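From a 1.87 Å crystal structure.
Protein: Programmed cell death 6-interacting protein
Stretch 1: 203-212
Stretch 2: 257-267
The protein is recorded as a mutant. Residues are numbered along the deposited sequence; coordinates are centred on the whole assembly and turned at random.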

ATOM      1  N   ASP A 203       9.697  -6.242  -9.905  1.00 60.48           N
ATOM      2  CA  ASP A 203       8.413  -6.893 -10.158  1.00 71.69           C
ATOM      3  C   ASP A 203       7.587  -7.019  -8.882  1.00 58.50           C
ATOM      4  O   ASP A 203       6.376  -6.775  -8.889  1.00 58.15           O
ATOM      5  CB  ASP A 203       8.637  -8.264 -10.789  1.00 83.08           C
ATOM      6  CG  ASP A 203       8.707  -8.200 -12.298  1.00100.50           C
ATOM      7  OD1 ASP A 203       9.033  -7.115 -12.826  1.00 99.16           O
ATOM      8  OD2 ASP A 203       8.431  -9.228 -12.956  1.00113.71           O
ATOM      9  N   THR A 204       8.229  -7.390  -7.775  1.00 54.69           N
ATOM     10  CA  THR A 204       7.500  -7.565  -6.524  1.00 52.47           C
ATOM     11  C   THR A 204       6.994  -6.234  -5.981  1.00 48.36           C
ATOM     12  O   THR A 204       5.829  -6.128  -5.582  1.00 44.54           O
ATOM     13  CB  THR A 204       8.385  -8.256  -5.489  1.00 53.00           C
ATOM     14  OG1 THR A 204       8.852  -9.502  -6.016  1.00 55.34           O
ATOM     15  CG2 THR A 204       7.600  -8.510  -4.208  1.00 50.96           C
ATOM     16  N   VAL A 205       7.861  -5.212  -5.929  1.00 48.84           N
ATOM     17  CA  VAL A 205       7.445  -3.953  -5.315  1.00 47.37           C
ATOM     18  C   VAL A 205       6.510  -3.185  -6.238  1.00 48.81           C
ATOM     19  O   VAL A 205       5.674  -2.408  -5.769  1.00 44.12           O
ATOM     20  CB  VAL A 205       8.657  -3.095  -4.899  1.00 46.43           C
ATOM     21  CG1 VAL A 205       9.280  -3.645  -3.611  1.00 44.75           C
ATOM     22  CG2 VAL A 205       9.691  -3.013  -6.014  1.00 46.56           C
ATOM     23  N   GLY A 206       6.613  -3.390  -7.551  1.00 49.72           N
ATOM     24  CA  GLY A 206       5.603  -2.847  -8.442  1.00 48.62           C
ATOM     25  C   GLY A 206       4.222  -3.408  -8.157  1.00 48.30           C
ATOM     26  O   GLY A 206       3.224  -2.679  -8.177  1.00 49.46           O
ATOM     27  N   THR A 207       4.139  -4.712  -7.876  1.00 46.50           N
ATOM     28  CA  THR A 207       2.836  -5.294  -7.559  1.00 43.84           C
ATOM     29  C   THR A 207       2.339  -4.814  -6.200  1.00 40.20           C
ATOM     30  O   THR A 207       1.162  -4.477  -6.048  1.00 39.40           O
ATOM     31  CB  THR A 207       2.900  -6.823  -7.607  1.00 46.93           C
ATOM     32  OG1 THR A 207       3.166  -7.244  -8.948  1.00 51.16           O
ATOM     33  CG2 THR A 207       1.573  -7.436  -7.156  1.00 43.12           C
ATOM     34  N   LEU A 208       3.224  -4.770  -5.202  1.00 41.81           N
ATOM     35  CA  LEU A 208       2.840  -4.220  -3.907  1.00 42.37           C
ATOM     36  C   LEU A 208       2.363  -2.779  -4.039  1.00 34.75           C
ATOM     37  O   LEU A 208       1.427  -2.366  -3.348  1.00 35.03           O
ATOM     38  CB  LEU A 208       4.019  -4.290  -2.928  1.00 42.42           C
ATOM     39  CG  LEU A 208       4.463  -5.704  -2.544  1.00 38.36           C
ATOM     40  CD1 LEU A 208       5.746  -5.649  -1.715  1.00 39.64           C
ATOM     41  CD2 LEU A 208       3.358  -6.399  -1.773  1.00 41.14           C
ATOM     42  N   SER A 209       3.015  -1.991  -4.895  1.00 41.81           N
ATOM     43  CA  SER A 209       2.579  -0.611  -5.080  1.00 40.52           C
ATOM     44  C   SER A 209       1.145  -0.557  -5.591  1.00 43.33           C
ATOM     45  O   SER A 209       0.334   0.256  -5.127  1.00 41.27           O
ATOM     46  CB  SER A 209       3.518   0.101  -6.052  1.00 41.62           C
ATOM     47  OG  SER A 209       3.079   1.419  -6.313  1.00 45.98           O
ATOM     48  N   LEU A 210       0.811  -1.415  -6.549  1.00 40.16           N
ATOM     49  CA  LEU A 210      -0.555  -1.440  -7.071  1.00 36.48           C
ATOM     50  C   LEU A 210      -1.553  -1.939  -6.033  1.00 37.83           C
ATOM     51  O   LEU A 210      -2.680  -1.424  -5.948  1.00 38.49           O
ATOM     52  CB  LEU A 210      -0.592  -2.297  -8.329  1.00 38.59           C
ATOM     53  CG  LEU A 210      -1.942  -2.418  -9.025  1.00 45.17           C
ATOM     54  CD1 LEU A 210      -2.574  -1.045  -9.241  1.00 53.97           C
ATOM     55  CD2 LEU A 210      -1.725  -3.140 -10.341  1.00 45.00           C
ATOM     56  N   ILE A 211      -1.177  -2.937  -5.230  1.00 38.10           N
ATOM     57  CA  ILE A 211      -2.083  -3.419  -4.185  1.00 38.56           C
ATOM     58  C   ILE A 211      -2.426  -2.292  -3.210  1.00 43.06           C
ATOM     59  O   ILE A 211      -3.586  -2.115  -2.816  1.00 35.53           O
ATOM     60  CB  ILE A 211      -1.462  -4.623  -3.451  1.00 36.92           C
ATOM     61  CG1 ILE A 211      -1.355  -5.826  -4.386  1.00 39.23           C
ATOM     62  CG2 ILE A 211      -2.269  -4.951  -2.186  1.00 36.73           C
ATOM     63  CD1 ILE A 211      -0.532  -6.982  -3.813  1.00 39.86           C
ATOM     64  N   MET A 212      -1.414  -1.521  -2.797  1.00 34.51           N
ATOM     65  CA  MET A 212      -1.655  -0.423  -1.865  1.00 34.55           C
ATOM     66  C   MET A 212      -2.478   0.675  -2.509  1.00 36.00           C
ATOM     67  O   MET A 212      -3.311   1.308  -1.850  1.00 36.89           O
ATOM     68  CB  MET A 212      -0.317   0.145  -1.367  1.00 40.74           C
ATOM     69  CG  MET A 212       0.545  -0.855  -0.606  1.00 41.30           C
ATOM     70  SD  MET A 212      -0.289  -1.505   0.862  1.00 46.80           S
ATOM     71  CE  MET A 212       0.175  -3.237   0.818  1.00 46.48           C
ATOM     72  N   THR A 257       5.379 -15.364  -5.283  1.00 58.23           N
ATOM     73  CA  THR A 257       6.356 -14.716  -4.421  1.00 60.58           C
ATOM     74  C   THR A 257       5.693 -14.103  -3.192  1.00 56.93           C
ATOM     75  O   THR A 257       6.245 -14.177  -2.090  1.00 54.19           O
ATOM     76  CB  THR A 257       7.140 -13.673  -5.222  1.00 58.36           C
ATOM     77  OG1 THR A 257       6.269 -12.632  -5.666  1.00 75.01           O
ATOM     78  CG2 THR A 257       7.755 -14.322  -6.437  1.00 65.38           C
ATOM     79  N   LEU A 258       4.491 -13.546  -3.352  1.00 45.83           N
ATOM     80  CA  LEU A 258       3.768 -12.979  -2.225  1.00 43.10           C
ATOM     81  C   LEU A 258       3.114 -14.088  -1.405  1.00 46.71           C
ATOM     82  O   LEU A 258       2.963 -15.215  -1.880  1.00 49.48           O
ATOM     83  CB  LEU A 258       2.728 -11.980  -2.723  1.00 46.05           C
ATOM     84  CG  LEU A 258       3.354 -10.765  -3.409  1.00 51.89           C
ATOM     85  CD1 LEU A 258       2.272  -9.796  -3.890  1.00 45.24           C
ATOM     86  CD2 LEU A 258       4.358 -10.065  -2.467  1.00 48.67           C
ATOM     87  N   PRO A 259       2.741 -13.798  -0.154  1.00 46.70           N
ATOM     88  CA  PRO A 259       2.090 -14.818   0.676  1.00 52.40           C
ATOM     89  C   PRO A 259       0.824 -15.361   0.024  1.00 57.44           C
ATOM     90  O   PRO A 259       0.169 -14.690  -0.778  1.00 49.70           O
ATOM     91  CB  PRO A 259       1.772 -14.066   1.973  1.00 54.88           C
ATOM     92  CG  PRO A 259       2.814 -12.982   2.029  1.00 55.81           C
ATOM     93  CD  PRO A 259       3.020 -12.562   0.608  1.00 46.74           C
ATOM     94  N   LYS A 260       0.481 -16.596   0.411  1.00 54.25           N
ATOM     95  CA  LYS A 260      -0.546 -17.379  -0.273  1.00 63.60           C
ATOM     96  C   LYS A 260      -1.881 -16.652  -0.353  1.00 64.67           C
ATOM     97  O   LYS A 260      -2.616 -16.786  -1.339  1.00 54.69           O
ATOM     98  CB  LYS A 260      -0.743 -18.712   0.450  1.00 71.14           C
ATOM     99  CG  LYS A 260       0.021 -19.881  -0.115  1.00 86.33           C
ATOM    100  CD  LYS A 260      -0.646 -21.188   0.300  1.00 95.67           C
ATOM    101  CE  LYS A 260      -2.142 -21.150   0.003  1.00 99.04           C
ATOM    102  NZ  LYS A 260      -2.789 -22.497   0.041  1.00104.01           N
ATOM    103  N   GLU A 261      -2.226 -15.907   0.690  1.00 60.98           N
ATOM    104  CA  GLU A 261      -3.547 -15.310   0.784  1.00 63.12           C
ATOM    105  C   GLU A 261      -3.709 -14.070  -0.087  1.00 52.46           C
ATOM    106  O   GLU A 261      -4.838 -13.619  -0.265  1.00 53.96           O
ATOM    107  CB  GLU A 261      -3.860 -14.963   2.244  1.00 72.90           C
ATOM    108  CG  GLU A 261      -2.916 -13.939   2.871  1.00 86.21           C
ATOM    109  CD  GLU A 261      -1.662 -14.554   3.487  1.00 94.75           C
ATOM    110  OE1 GLU A 261      -1.312 -15.709   3.151  1.00 89.88           O
ATOM    111  OE2 GLU A 261      -1.027 -13.870   4.320  1.00101.16           O
ATOM    112  N   VAL A 262      -2.625 -13.522  -0.645  1.00 42.81           N
ATOM    113  CA  VAL A 262      -2.736 -12.281  -1.407  1.00 40.65           C
ATOM    114  C   VAL A 262      -3.547 -12.502  -2.681  1.00 40.27           C
ATOM    115  O   VAL A 262      -4.455 -11.727  -3.002  1.00 39.64           O
ATOM    116  CB  VAL A 262      -1.339 -11.713  -1.714  1.00 46.92           C
ATOM    117  CG1 VAL A 262      -1.427 -10.605  -2.753  1.00 43.58           C
ATOM    118  CG2 VAL A 262      -0.695 -11.191  -0.422  1.00 42.29           C
ATOM    119  N   PHE A 263      -3.236 -13.554  -3.424  1.00 39.29           N
ATOM    120  CA  PHE A 263      -3.930 -13.764  -4.697  1.00 42.79           C
ATOM    121  C   PHE A 263      -5.438 -13.964  -4.530  1.00 40.37           C
ATOM    122  O   PHE A 263      -6.207 -13.258  -5.205  1.00 37.27           O
ATOM    123  CB  PHE A 263      -3.273 -14.920  -5.457  1.00 46.26           C
ATOM    124  CG  PHE A 263      -3.917 -15.205  -6.779  1.00 49.86           C
ATOM    125  CD1 PHE A 263      -3.740 -14.338  -7.845  1.00 43.87           C
ATOM    126  CD2 PHE A 263      -4.730 -16.311  -6.946  1.00 62.48           C
ATOM    127  CE1 PHE A 263      -4.349 -14.578  -9.065  1.00 58.42           C
ATOM    128  CE2 PHE A 263      -5.336 -16.565  -8.163  1.00 69.47           C
ATOM    129  CZ  PHE A 263      -5.150 -15.692  -9.220  1.00 67.67           C
ATOM    130  N   PRO A 264      -5.934 -14.871  -3.676  1.00 46.27           N
ATOM    131  CA  PRO A 264      -7.395 -14.982  -3.532  1.00 45.38           C
ATOM    132  C   PRO A 264      -8.049 -13.715  -3.023  1.00 46.21           C
ATOM    133  O   PRO A 264      -9.174 -13.406  -3.439  1.00 43.02           O
ATOM    134  CB  PRO A 264      -7.567 -16.145  -2.544  1.00 48.79           C
ATOM    135  CG  PRO A 264      -6.266 -16.208  -1.812  1.00 47.52           C
ATOM    136  CD  PRO A 264      -5.245 -15.884  -2.855  1.00 47.75           C
ATOM    137  N   VAL A 265      -7.381 -12.959  -2.149  1.00 36.76           N
ATOM    138  CA  VAL A 265      -7.991 -11.741  -1.642  1.00 35.63           C
ATOM    139  C   VAL A 265      -8.132 -10.712  -2.753  1.00 33.15           C
ATOM    140  O   VAL A 265      -9.161 -10.030  -2.858  1.00 35.82           O
ATOM    141  CB  VAL A 265      -7.196 -11.189  -0.447  1.00 41.07           C
ATOM    142  CG1 VAL A 265      -7.699  -9.790  -0.087  1.00 37.32           C
ATOM    143  CG2 VAL A 265      -7.348 -12.113   0.744  1.00 45.59           C
ATOM    144  N   LEU A 266      -7.113 -10.581  -3.603  1.00 32.24           N
ATOM    145  CA  LEU A 266      -7.202  -9.647  -4.722  1.00 31.40           C
ATOM    146  C   LEU A 266      -8.315 -10.044  -5.688  1.00 37.59           C
ATOM    147  O   LEU A 266      -9.070  -9.191  -6.164  1.00 34.45           O
ATOM    148  CB  LEU A 266      -5.871  -9.598  -5.470  1.00 33.38           C
ATOM    149  CG  LEU A 266      -4.696  -9.002  -4.690  1.00 36.06           C
ATOM    150  CD1 LEU A 266      -3.416  -9.094  -5.543  1.00 35.59           C
ATOM    151  CD2 LEU A 266      -5.012  -7.575  -4.293  1.00 30.56           C
ATOM    152  N   ALA A 267      -8.387 -11.334  -6.030  1.00 37.43           N
ATOM    153  CA  ALA A 267      -9.449 -11.818  -6.914  1.00 45.64           C
ATOM    154  C   ALA A 267     -10.829 -11.548  -6.316  1.00 40.10           C
ATOM    155  O   ALA A 267     -11.742 -11.072  -7.009  1.00 40.51           O
ATOM    156  CB  ALA A 267      -9.254 -13.308  -7.183  1.00 42.98           C
TER
HETATM  157  O   HOH W   1       7.636 -11.410  -7.334  1.00 53.31           O

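Side-chain packing and one bridging water join these two stretches; no direct hydrogen bond crosses between them. On the helix of stretch 1, T204, T207, L208 and I211 are spaced i, i+3, i+4, i+7, and so line one side, while V205 points away. In all 275 Å² is buried, L258 contributing most (73 Å²) and I211 next (60 Å²).

L258, in the loop, is central. Its CA-to-CB bond points toward the helix, and chi1 m with chi2 t extends the chain so that its forked end reaches several partners. L258 CD2 lies 3.9 Å from L208 CD2 and 4.0 Å from T204 CG2; L258 CD1 lies 4.0 Å from I211 CD1 and 4.1 Å from T207 CG2. L208 leaves its backbone sideways, yet the same m, t rotamer brings its end nearer. T204 and T207, both buried and both m, suit their places because each offers its CG2 methyl to L258; both hydroxyls hydrogen-bond elsewhere in the structure.

I211, also m, t, is unbranched beyond CG1, and its extended arm places CD1 3.9 Å from V262 CG1 and 4.0 Å from L266 CD1. V262 (t) and L266 (m, t) point CA-to-CB toward the helix.

At the other end, T204 OG1 and T257 OG1 (T257 is p, CA-to-CB toward) stand 4.1 Å apart. Water 1 bridges them, donating to T204 OG1 at 2.6 Å and lying 2.5 Å from T257 OG1.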